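Local coordinates for protein outer membrane porin F (Pseudomonas aeruginosa, PDB 4RLC) that probably serves as an outer-membrane porin, its N-terminal domain forming a small eight-stranded beta-barrel associated with transport, at residues 20-25 with 141-146; 50-53 with 57-60; 89-94 with 133-138. All coordinates share one frame; numbering follows the deposited sequence. Where two conformers were deposited one is given.

Contact 1. Residues 20-25 with 141-146; sequences SVEIEA and NFFAKA. With C8E ((hydroxyethyloxy)tri(ethyloxy)octane), chain F; C8E ((hydroxyethyloxy)tri(ethyloxy)octane), chain C.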
loop_
_atom_site.group_PDB
_atom_site.type_symbol
_atom_site.label_atom_id
_atom_site.label_comp_id
_atom_site.label_asym_id
_atom_site.label_seq_id
_atom_site.Cartn_x
_atom_site.Cartn_y
_atom_site.Cartn_z
ATOM N N SER A 20 -15.894 -4.847 8.421
ATOM C CA SER A 20 -15.975 -4.823 6.978
ATOM C C SER A 20 -14.623 -5.208 6.350
ATOM O O SER A 20 -13.578 -5.176 7.023
ATOM C CB SER A 20 -16.459 -3.463 6.462
ATOM O OG SER A 20 -15.471 -2.460 6.657
ATOM N N VAL A 21 -14.667 -5.646 5.096
ATOM C CA VAL A 21 -13.500 -6.033 4.316
ATOM C C VAL A 21 -13.374 -5.180 3.086
ATOM O O VAL A 21 -14.376 -4.784 2.511
ATOM C CB VAL A 21 -13.540 -7.530 3.914
ATOM C CG1 VAL A 21 -12.345 -7.887 3.044
ATOM C CG2 VAL A 21 -13.489 -8.358 5.170
ATOM N N GLU A 22 -12.143 -4.890 2.664
ATOM C CA GLU A 22 -11.867 -4.128 1.472
ATOM C C GLU A 22 -10.912 -4.868 0.586
ATOM O O GLU A 22 -9.938 -5.483 1.068
ATOM C CB GLU A 22 -11.250 -2.714 1.792
ATOM C CG GLU A 22 -12.314 -1.791 2.217
ATOM C CD GLU A 22 -11.868 -0.359 2.548
ATOM O OE1 GLU A 22 -10.665 -0.021 2.555
ATOM O OE2 GLU A 22 -12.815 0.366 2.823
ATOM N N ILE A 23 -11.214 -4.901 -0.700
ATOM C CA ILE A 23 -10.301 -5.359 -1.703
ATOM C C ILE A 23 -9.931 -4.175 -2.573
ATOM O O ILE A 23 -10.795 -3.407 -2.962
ATOM C CB ILE A 23 -10.990 -6.349 -2.641
ATOM C CG1 ILE A 23 -11.655 -7.410 -1.795
ATOM C CG2 ILE A 23 -10.000 -6.923 -3.622
ATOM C CD1 ILE A 23 -10.700 -8.265 -1.178
ATOM N N GLU A 24 -8.642 -4.063 -2.884
ATOM C CA GLU A 24 -8.120 -2.853 -3.589
ATOM C C GLU A 24 -7.123 -3.202 -4.641
ATOM O O GLU A 24 -6.348 -4.197 -4.466
ATOM C CB GLU A 24 -7.440 -1.940 -2.534
ATOM C CG GLU A 24 -6.884 -0.644 -3.080
ATOM C CD GLU A 24 -6.281 0.198 -1.952
ATOM O OE1 GLU A 24 -6.820 0.158 -0.837
ATOM O OE2 GLU A 24 -5.260 0.879 -2.198
ATOM N N ALA A 25 -7.041 -2.404 -5.724
ATOM C CA ALA A 25 -5.992 -2.487 -6.723
ATOM C C ALA A 25 -5.264 -1.164 -6.612
ATOM O O ALA A 25 -5.916 -0.179 -6.412
ATOM C CB ALA A 25 -6.476 -2.668 -8.146
ATOM N N ASN A 141 -19.955 1.541 -1.016
ATOM C CA ASN A 141 -19.025 0.463 -1.202
ATOM C C ASN A 141 -17.762 0.768 -1.978
ATOM O O ASN A 141 -16.705 0.188 -1.645
ATOM C CB ASN A 141 -19.725 -0.726 -1.894
ATOM C CG ASN A 141 -20.986 -1.133 -1.184
ATOM O OD1 ASN A 141 -22.081 -0.789 -1.636
ATOM N ND2 ASN A 141 -20.864 -1.886 -0.073
ATOM N N PHE A 142 -17.746 1.717 -2.916
ATOM C CA PHE A 142 -16.604 1.897 -3.763
ATOM C C PHE A 142 -15.815 3.179 -3.371
ATOM O O PHE A 142 -16.434 4.134 -3.040
ATOM C CB PHE A 142 -16.992 2.025 -5.221
ATOM C CG PHE A 142 -17.467 0.716 -5.836
ATOM C CD1 PHE A 142 -16.536 -0.128 -6.402
ATOM C CD2 PHE A 142 -18.764 0.434 -5.879
ATOM C CE1 PHE A 142 -16.961 -1.323 -6.976
ATOM C CE2 PHE A 142 -19.231 -0.810 -6.428
ATOM C CZ PHE A 142 -18.291 -1.626 -6.989
ATOM N N PHE A 143 -14.505 3.066 -3.416
ATOM C CA PHE A 143 -13.599 4.223 -3.145
ATOM C C PHE A 143 -12.523 4.330 -4.185
ATOM O O PHE A 143 -12.110 3.397 -4.809
ATOM C CB PHE A 143 -13.045 4.177 -1.709
ATOM C CG PHE A 143 -12.073 3.070 -1.447
ATOM C CD1 PHE A 143 -10.704 3.178 -1.723
ATOM C CD2 PHE A 143 -12.584 1.818 -1.026
ATOM C CE1 PHE A 143 -9.854 2.090 -1.458
ATOM C CE2 PHE A 143 -11.713 0.764 -0.754
ATOM C CZ PHE A 143 -10.398 0.870 -1.020
ATOM N N ALA A 144 -11.992 5.570 -4.328
ATOM C CA ALA A 144 -10.767 5.826 -5.013
ATOM C C ALA A 144 -9.796 6.417 -3.936
ATOM O O ALA A 144 -10.258 7.047 -2.965
ATOM C CB ALA A 144 -11.005 6.818 -6.131
ATOM N N LYS A 145 -8.536 6.179 -4.122
ATOM C CA LYS A 145 -7.497 6.577 -3.118
ATOM C C LYS A 145 -6.319 7.244 -3.801
ATOM O O LYS A 145 -5.919 6.858 -4.899
ATOM C CB LYS A 145 -7.035 5.264 -2.439
ATOM C CG LYS A 145 -5.822 5.263 -1.541
ATOM C CD LYS A 145 -5.706 3.873 -0.921
ATOM C CE LYS A 145 -4.316 3.417 -0.520
ATOM N NZ LYS A 145 -4.461 2.117 0.235
ATOM N N ALA A 146 -5.759 8.314 -3.178
ATOM C CA ALA A 146 -4.483 8.874 -3.590
ATOM C C ALA A 146 -3.546 8.794 -2.392
ATOM O O ALA A 146 -3.992 9.098 -1.277
ATOM C CB ALA A 146 -4.655 10.383 -3.873
HETATM C C6 C8E F . -13.906 19.984 4.641
HETATM C C7 C8E F . -13.759 20.262 3.137
HETATM C C8 C8E F . -14.232 19.113 2.238
HETATM O O9 C8E F . -13.396 19.010 1.075
HETATM C C10 C8E F . -13.357 17.714 0.451
HETATM C C11 C8E F . -13.676 17.904 -1.029
HETATM O O12 C8E F . -13.464 16.721 -1.797
HETATM C C13 C8E F . -12.101 16.294 -1.867
HETATM C C14 C8E F . -11.874 15.671 -3.235
HETATM O O15 C8E F . -10.579 15.063 -3.261
HETATM C C16 C8E F . -10.542 13.687 -2.861
HETATM C C17 C8E F . -9.573 12.907 -3.742
HETATM O O18 C8E F . -9.510 11.550 -3.292
HETATM C C19 C8E F . -8.604 10.743 -4.009
HETATM C C20 C8E F . -9.337 10.184 -5.181
HETATM O O21 C8E F . -8.569 10.317 -6.362
HETATM C C1 C8E C . 2.164 -12.774 -1.682
HETATM C C2 C8E C . 1.138 -12.545 -0.600
HETATM C C3 C8E C . -0.252 -12.169 -1.130
HETATM C C4 C8E C . -0.814 -11.064 -0.250
HETATM C C5 C8E C . -2.237 -10.626 -0.567
HETATM C C6 C8E C . -2.546 -10.320 -2.012
HETATM C C7 C8E C . -3.850 -9.534 -2.073
HETATM C C8 C8E C . -4.366 -9.268 -3.483
HETATM O O9 C8E C . -5.801 -9.120 -3.410
HETATM C C10 C8E C . -6.442 -8.139 -4.245
HETATM C C11 C8E C . -6.816 -8.684 -5.626
HETATM O O12 C8E C . -7.699 -7.797 -6.356
HETATM C C13 C8E C . -7.065 -6.712 -7.039
HETATM C C14 C8E C . -6.378 -7.180 -8.319
HETATM O O15 C8E C . -5.089 -6.569 -8.427
HETATM C C16 C8E C . -4.480 -6.654 -9.710
HETATM C C17 C8E C . -3.762 -5.350 -9.942
HETATM O O18 C8E C . -2.623 -5.548 -10.756
HETATM O O HOH W 1 -6.634 1.275 1.901
#

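Contact 2. Residues 50-53 with 57-60; sequences YFLT and ELAL. With C8E ((hydroxyethyloxy)tri(ethyloxy)octane), chain C; C8E ((hydroxyethyloxy)tri(ethyloxy)octane), chain H.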
loop_
_atom_site.group_PDB
_atom_site.type_symbol
_atom_site.label_atom_id
_atom_site.label_comp_id
_atom_site.label_asym_id
_atom_site.label_seq_id
_atom_site.Cartn_x
_atom_site.Cartn_y
_atom_site.Cartn_z
ATOM N N TYR A 50 -9.010 -5.592 6.493
ATOM C CA TYR A 50 -10.050 -5.845 7.436
ATOM C C TYR A 50 -10.141 -4.737 8.484
ATOM O O TYR A 50 -9.157 -4.367 9.069
ATOM C CB TYR A 50 -9.784 -7.225 8.143
ATOM C CG TYR A 50 -10.807 -7.547 9.172
ATOM C CD1 TYR A 50 -12.087 -8.039 8.808
ATOM C CD2 TYR A 50 -10.542 -7.324 10.505
ATOM C CE1 TYR A 50 -13.061 -8.272 9.762
ATOM C CE2 TYR A 50 -11.476 -7.580 11.471
ATOM C CZ TYR A 50 -12.714 -8.071 11.130
ATOM O OH TYR A 50 -13.578 -8.250 12.201
ATOM N N PHE A 51 -11.370 -4.258 8.721
ATOM C CA PHE A 51 -11.608 -3.232 9.722
ATOM C C PHE A 51 -11.755 -3.771 11.137
ATOM O O PHE A 51 -12.812 -4.345 11.512
ATOM C CB PHE A 51 -12.782 -2.372 9.326
ATOM C CG PHE A 51 -12.400 -1.280 8.350
ATOM C CD1 PHE A 51 -12.250 -1.541 6.976
ATOM C CD2 PHE A 51 -12.113 -0.038 8.794
ATOM C CE1 PHE A 51 -11.884 -0.559 6.080
ATOM C CE2 PHE A 51 -11.723 0.948 7.905
ATOM C CZ PHE A 51 -11.615 0.682 6.557
ATOM N N LEU A 52 -10.682 -3.589 11.910
ATOM C CA LEU A 52 -10.680 -4.017 13.347
ATOM C C LEU A 52 -11.651 -3.161 14.129
ATOM O O LEU A 52 -12.350 -3.698 15.010
ATOM C CB LEU A 52 -9.342 -3.928 13.920
ATOM C CG LEU A 52 -8.241 -4.774 13.359
ATOM C CD1 LEU A 52 -6.988 -4.455 14.162
ATOM C CD2 LEU A 52 -8.562 -6.254 13.523
ATOM N N THR A 53 -11.758 -1.854 13.799
ATOM C CA THR A 53 -12.744 -1.001 14.358
ATOM C C THR A 53 -13.363 -0.164 13.213
ATOM O O THR A 53 -13.063 -0.408 12.032
ATOM C CB THR A 53 -12.098 -0.024 15.394
ATOM O OG1 THR A 53 -11.286 0.966 14.682
ATOM C CG2 THR A 53 -11.251 -0.742 16.426
ATOM N N GLU A 57 -7.849 -0.295 10.146
ATOM C CA GLU A 57 -7.861 -1.365 9.196
ATOM C C GLU A 57 -6.459 -2.030 9.199
ATOM O O GLU A 57 -5.407 -1.333 9.274
ATOM C CB GLU A 57 -8.154 -0.802 7.829
ATOM C CG GLU A 57 -8.113 -1.781 6.653
ATOM C CD GLU A 57 -8.171 -1.137 5.273
ATOM O OE1 GLU A 57 -8.142 0.121 5.093
ATOM O OE2 GLU A 57 -8.185 -1.978 4.292
ATOM N N LEU A 58 -6.445 -3.362 9.146
ATOM C CA LEU A 58 -5.237 -4.113 8.918
ATOM C C LEU A 58 -5.269 -4.555 7.448
ATOM O O LEU A 58 -6.303 -5.019 6.972
ATOM C CB LEU A 58 -5.211 -5.353 9.820
ATOM C CG LEU A 58 -5.164 -5.085 11.309
ATOM C CD1 LEU A 58 -4.856 -6.385 12.044
ATOM C CD2 LEU A 58 -4.129 -4.015 11.613
ATOM N N ALA A 59 -4.175 -4.361 6.707
ATOM C CA ALA A 59 -4.176 -4.719 5.271
ATOM C C ALA A 59 -2.904 -5.441 4.932
ATOM O O ALA A 59 -1.777 -5.062 5.340
ATOM C CB ALA A 59 -4.314 -3.444 4.408
ATOM N N LEU A 60 -3.081 -6.462 4.124
ATOM C CA LEU A 60 -2.035 -7.227 3.500
ATOM C C LEU A 60 -2.029 -6.867 1.999
ATOM O O LEU A 60 -3.052 -6.938 1.282
ATOM C CB LEU A 60 -2.402 -8.748 3.693
ATOM C CG LEU A 60 -1.450 -9.724 3.025
ATOM C CD1 LEU A 60 -0.072 -9.678 3.664
ATOM C CD2 LEU A 60 -2.059 -11.170 3.142
HETATM C C1 C8E C . 2.164 -12.774 -1.682
HETATM C C2 C8E C . 1.138 -12.545 -0.600
HETATM C C3 C8E C . -0.252 -12.169 -1.130
HETATM C C4 C8E C . -0.814 -11.064 -0.250
HETATM C C5 C8E C . -2.237 -10.626 -0.567
HETATM C C6 C8E C . -2.546 -10.320 -2.012
HETATM C C7 C8E C . -3.850 -9.534 -2.073
HETATM C C8 C8E C . -4.366 -9.268 -3.483
HETATM O O9 C8E C . -5.801 -9.120 -3.410
HETATM C C10 C8E C . -6.442 -8.139 -4.245
HETATM C C11 C8E C . -6.816 -8.684 -5.626
HETATM O O12 C8E C . -7.699 -7.797 -6.356
HETATM C C13 C8E C . -7.065 -6.712 -7.039
HETATM C C14 C8E C . -6.378 -7.180 -8.319
HETATM O O15 C8E C . -5.089 -6.569 -8.427
HETATM C C16 C8E C . -4.480 -6.654 -9.710
HETATM C C17 C8E C . -3.762 -5.350 -9.942
HETATM O O18 C8E C . -2.623 -5.548 -10.756
HETATM C C1 C8E H . -4.895 -8.661 7.322
HETATM C C2 C8E H . -5.592 -9.065 6.059
HETATM C C3 C8E H . -7.114 -9.117 6.177
HETATM C C4 C8E H . -7.674 -10.487 5.792
HETATM C C5 C8E H . -9.073 -10.759 6.326
HETATM C C6 C8E H . -9.595 -12.125 5.873
#

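Contact 3. Residues 89-94 with 133-138; sequences IYHFGT and GLKYYF. With C8E ((hydroxyethyloxy)tri(ethyloxy)octane), chain B.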
loop_
_atom_site.group_PDB
_atom_site.type_symbol
_atom_site.label_atom_id
_atom_site.label_comp_id
_atom_site.label_asym_id
_atom_site.label_seq_id
_atom_site.Cartn_x
_atom_site.Cartn_y
_atom_site.Cartn_z
ATOM N N ILE A 89 -3.780 0.899 9.264
ATOM C CA ILE A 89 -4.224 2.159 8.684
ATOM C C ILE A 89 -5.298 2.787 9.587
ATOM O O ILE A 89 -6.249 2.117 10.004
ATOM C CB ILE A 89 -4.817 1.882 7.299
ATOM C CG1 ILE A 89 -3.733 1.312 6.392
ATOM C CG2 ILE A 89 -5.322 3.199 6.720
ATOM C CD1 ILE A 89 -3.797 -0.193 6.345
ATOM N N TYR A 90 -5.048 4.020 10.020
ATOM C CA TYR A 90 -5.994 4.738 10.795
ATOM C C TYR A 90 -6.723 5.717 9.891
ATOM O O TYR A 90 -6.065 6.606 9.310
ATOM C CB TYR A 90 -5.288 5.545 11.956
ATOM C CG TYR A 90 -6.342 6.314 12.748
ATOM C CD1 TYR A 90 -7.166 5.672 13.659
ATOM C CD2 TYR A 90 -6.588 7.629 12.478
ATOM C CE1 TYR A 90 -8.137 6.343 14.329
ATOM C CE2 TYR A 90 -7.579 8.328 13.123
ATOM C CZ TYR A 90 -8.335 7.708 14.068
ATOM O OH TYR A 90 -9.311 8.444 14.657
ATOM N N HIS A 91 -8.055 5.681 9.893
ATOM C CA HIS A 91 -8.907 6.519 9.092
ATOM C C HIS A 91 -9.526 7.590 9.905
ATOM O O HIS A 91 -10.191 7.381 10.898
ATOM C CB HIS A 91 -10.038 5.763 8.404
ATOM C CG HIS A 91 -9.577 4.711 7.448
ATOM N ND1 HIS A 91 -9.056 3.490 7.838
ATOM C CD2 HIS A 91 -9.631 4.668 6.093
ATOM C CE1 HIS A 91 -8.813 2.737 6.778
ATOM N NE2 HIS A 91 -9.141 3.433 5.707
ATOM N N PHE A 92 -9.286 8.819 9.439
ATOM C CA PHE A 92 -10.021 9.935 9.895
ATOM C C PHE A 92 -11.409 10.025 9.269
ATOM O O PHE A 92 -11.788 9.154 8.413
ATOM C CB PHE A 92 -9.213 11.220 9.665
ATOM C CG PHE A 92 -7.935 11.256 10.427
ATOM C CD1 PHE A 92 -6.799 10.647 9.952
ATOM C CD2 PHE A 92 -7.877 11.896 11.668
ATOM C CE1 PHE A 92 -5.619 10.645 10.710
ATOM C CE2 PHE A 92 -6.690 11.943 12.387
ATOM C CZ PHE A 92 -5.573 11.324 11.898
ATOM N N GLY A 93 -12.204 10.969 9.722
ATOM C CA GLY A 93 -13.595 11.030 9.193
ATOM C C GLY A 93 -14.396 9.844 9.741
ATOM O O GLY A 93 -13.968 9.176 10.721
ATOM N N THR A 94 -15.498 9.537 9.068
ATOM C CA THR A 94 -16.382 8.491 9.563
ATOM C C THR A 94 -16.746 7.591 8.442
ATOM O O THR A 94 -16.695 8.005 7.262
ATOM C CB THR A 94 -17.689 9.080 10.163
ATOM O OG1 THR A 94 -18.302 9.904 9.178
ATOM C CG2 THR A 94 -17.416 9.892 11.408
ATOM N N GLY A 133 -2.712 9.320 3.131
ATOM C CA GLY A 133 -3.476 9.442 1.899
ATOM C C GLY A 133 -4.900 9.879 2.089
ATOM O O GLY A 133 -5.343 10.229 3.190
ATOM N N LEU A 134 -5.616 9.876 0.954
ATOM C CA LEU A 134 -7.022 10.301 0.915
ATOM C C LEU A 134 -7.807 9.134 0.309
ATOM O O LEU A 134 -7.448 8.671 -0.790
ATOM C CB LEU A 134 -7.158 11.487 0.035
ATOM C CG LEU A 134 -6.410 12.715 0.597
ATOM C CD1 LEU A 134 -6.534 13.841 -0.400
ATOM C CD2 LEU A 134 -6.947 13.101 1.945
ATOM N N LYS A 135 -8.853 8.681 0.984
ATOM C CA LYS A 135 -9.759 7.663 0.407
ATOM C C LYS A 135 -11.107 8.314 0.306
ATOM O O LYS A 135 -11.639 8.818 1.315
ATOM C CB LYS A 135 -9.838 6.383 1.266
ATOM C CG LYS A 135 -8.583 5.564 1.251
ATOM C CD LYS A 135 -8.614 4.489 2.351
ATOM C CE LYS A 135 -9.594 3.391 2.062
ATOM N NZ LYS A 135 -9.249 2.223 2.989
ATOM N N TYR A 136 -11.695 8.356 -0.890
ATOM C CA TYR A 136 -12.973 8.956 -1.068
ATOM C C TYR A 136 -13.943 7.846 -1.460
ATOM O O TYR A 136 -13.878 7.328 -2.535
ATOM C CB TYR A 136 -12.977 10.065 -2.106
ATOM C CG TYR A 136 -14.159 10.977 -1.967
ATOM C CD1 TYR A 136 -15.419 10.558 -2.247
ATOM C CD2 TYR A 136 -14.037 12.277 -1.493
ATOM C CE1 TYR A 136 -16.545 11.356 -2.094
ATOM C CE2 TYR A 136 -15.149 13.058 -1.328
ATOM C CZ TYR A 136 -16.401 12.615 -1.681
ATOM O OH TYR A 136 -17.499 13.434 -1.490
ATOM N N TYR A 137 -14.848 7.572 -0.514
ATOM C CA TYR A 137 -15.970 6.646 -0.746
ATOM C C TYR A 137 -17.046 7.455 -1.464
ATOM O O TYR A 137 -17.817 8.197 -0.876
ATOM C CB TYR A 137 -16.487 6.066 0.577
ATOM C CG TYR A 137 -15.486 5.201 1.280
ATOM C CD1 TYR A 137 -14.527 5.753 2.122
ATOM C CD2 TYR A 137 -15.490 3.786 1.158
ATOM C CE1 TYR A 137 -13.602 4.959 2.779
ATOM C CE2 TYR A 137 -14.569 2.987 1.833
ATOM C CZ TYR A 137 -13.643 3.542 2.693
ATOM O OH TYR A 137 -12.673 2.765 3.357
ATOM N N PHE A 138 -17.154 7.217 -2.772
ATOM C CA PHE A 138 -18.170 7.844 -3.604
ATOM C C PHE A 138 -19.460 7.104 -3.756
ATOM O O PHE A 138 -20.419 7.688 -4.259
ATOM C CB PHE A 138 -17.532 8.243 -4.950
ATOM C CG PHE A 138 -16.991 7.080 -5.729
ATOM C CD1 PHE A 138 -17.850 6.323 -6.498
ATOM C CD2 PHE A 138 -15.676 6.734 -5.682
ATOM C CE1 PHE A 138 -17.370 5.247 -7.239
ATOM C CE2 PHE A 138 -15.193 5.596 -6.350
ATOM C CZ PHE A 138 -16.064 4.902 -7.177
HETATM C C1 C8E B . -1.721 12.874 -1.524
HETATM C C2 C8E B . -2.595 13.188 -0.323
HETATM C C3 C8E B . -1.892 13.191 1.026
HETATM C C4 C8E B . -2.936 13.352 2.114
HETATM C C5 C8E B . -2.471 13.592 3.536
HETATM C C6 C8E B . -3.670 13.496 4.478
HETATM C C7 C8E B . -3.366 13.073 5.918
HETATM C C8 C8E B . -4.651 13.097 6.752
HETATM O O9 C8E B . -4.446 13.094 8.175
HETATM C C10 C8E B . -5.306 13.863 9.061
HETATM C C11 C8E B . -6.725 14.247 8.648
HETATM O O12 C8E B . -7.144 15.097 9.717
HETATM C C13 C8E B . -8.514 15.414 9.946
HETATM C C14 C8E B . -9.217 15.964 8.731
HETATM O O15 C8E B . -9.841 14.789 8.187
#

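Contact 1. Residues 20-25 with 141-146
The ring of Phe143 meets two carboxylates, each differently. Glu24 brings OE1 to the ring edge, nearly in the ring plane, 3.7 Å from CE1 of Phe143, with the carboxylate turned 85° to the ring; this suits the slightly positive ring hydrogens. Glu22 comes in obliquely, its CD 3.5 Å from Phe143 CE2. The contact lies inside the antiparallel beta-barrel, between strands 21-30 and 142-153. These are not paired with each other but are separated by strand 164-174, so the side chains meet across the lumen side at a strand angle of 49°. Phe143 CG sits between its backbone N and carbonyl carbon (chi1 69°), which turns the ring in between the two acids. The Glu22 carboxylate is itself held by Tyr137 and Lys135, and Lys135 also makes a cation-pi contact with the Phe143 ring. On the outer side of the barrel, Ile23 and Ala144 meet detergent, as apolar residues should. Inside, the buried charge of Glu24 needs a partner, and Lys145 reaches it with an extended chain. A water accepts from Lys145 NZ and donates to Glu24 OE1, while Lys145 NZ bonds to the syn lone pair of Glu24 OE2 at 2.8 Å.

Contact 2. Residues 50-53 with 57-60
A beta hairpin of the barrel wall, strands 42-51 and 56-66, closes here with a tight turn, and residues 50-53 lie against 57-60 where strand 42-51 ends and strand 56-66 begins. Tyr50 and Leu58 form an antiparallel hydrogen-bonded pair: Tyr50 N donates to Leu58 O at 2.8 Å, and Leu58 N returns a bond to Tyr50 O at 2.9 Å. The next pair, Phe51 with Glu57, is non-hydrogen-bonded. There the Glu57 side chain lies over one face of the Phe51 ring in a CH-pi contact, with CB 3.9 Å from the ring centroid and only 8° off its normal. Glu57 CG is anti to the backbone N (chi1 176°) and the chain runs on extended, which carries the carboxylate across the ring to within 3.8 Å of Phe51 CZ at OE1, the two planes 17° apart. A glutamate suits this spot because its CB methylene covers the aromatic face while its charged end goes on to a salt bridge with Lys135 inside the barrel. The outer face is apolar and meets detergent: Tyr50 CB touches one molecule, and Leu60 packs CG 3.6 Å from C4 of the chain C detergent. The Tyr50 hydroxyl bonds instead to Asn19. Leu52 packs on Leu58 beside the turn, although the closeness of that packing is doubtful because Leu58 has two conformers. A detergent-facing apolar outer surface, an interior that holds charged groups and a short turn between neighbouring strands are typical of an antiparallel transmembrane beta-barrel.

Contact 3. Residues 89-94 with 133-138
Lys135 NZ is gripped by three groups inside the barrel: His91 NE2 across this contact, and the carboxylates of Glu22 and Glu57 from other strands. The bond to His91 is 3.0 Å, with Lys135 NZ only 8° out of the imidazole plane, so it meets the ring nitrogen at the edge. Since NE2 accepts here and ND1 is bonded to the backbone carbonyl of Asp55, the imidazole is probably neutral with its hydrogen on ND1. Those two bonds fix the rotation of the ring, while Phe51 packs against it. Lysine suits the site because its long chain can bend: CD already lies 3.6 Å from His91 NE2, and the bend at chi3 (71°) turns CE and NZ so that the ammonium meets the same nitrogen. Two acids around one ammonium ion probably offset its charge in this buried setting. Tyr137 comes to the same place from further along its strand, its OH 4.3 Å from His91 NE2, and its own bond is to Glu22. The outward-pointing residues are different in kind. Phe92 is sandwiched: Tyr90 CE2 lies 3.6 Å above the centre of one face, and C10 of the chain B detergent lies over the other, 3.6 Å from Phe92 CE1. Leu134 CG packs 3.8 Å from C4 of the same detergent. Strands 80-91 and 120-137 are not sheet neighbours; strand 98-115 runs between them, so His91 and Lys135 meet over it on the lumen side, with strand 56-66 flanking His91 through Glu57.

Overall arrangement
All three contacts belong to one closed antiparallel barrel and lie near the same end, where the chain termini are found. Contact 1 and contact 3 have centres 10 Å apart, contacts 1 and 2 are 12 Å apart, and contacts 2 and 3 are 13 Å apart. Along the chain contact 1 closes the longest loop and encloses the others, contact 2 being completed before contact 3 begins. Contact 2 is a hairpin of neighbouring strands, whereas contacts 1 and 3 each skip one strand. Their inward side chains interlock through Lys135, which takes Glu22 from contact 1 and Glu57 from contact 2, so a charged cluster ties distant strands together across this end of the barrel interior.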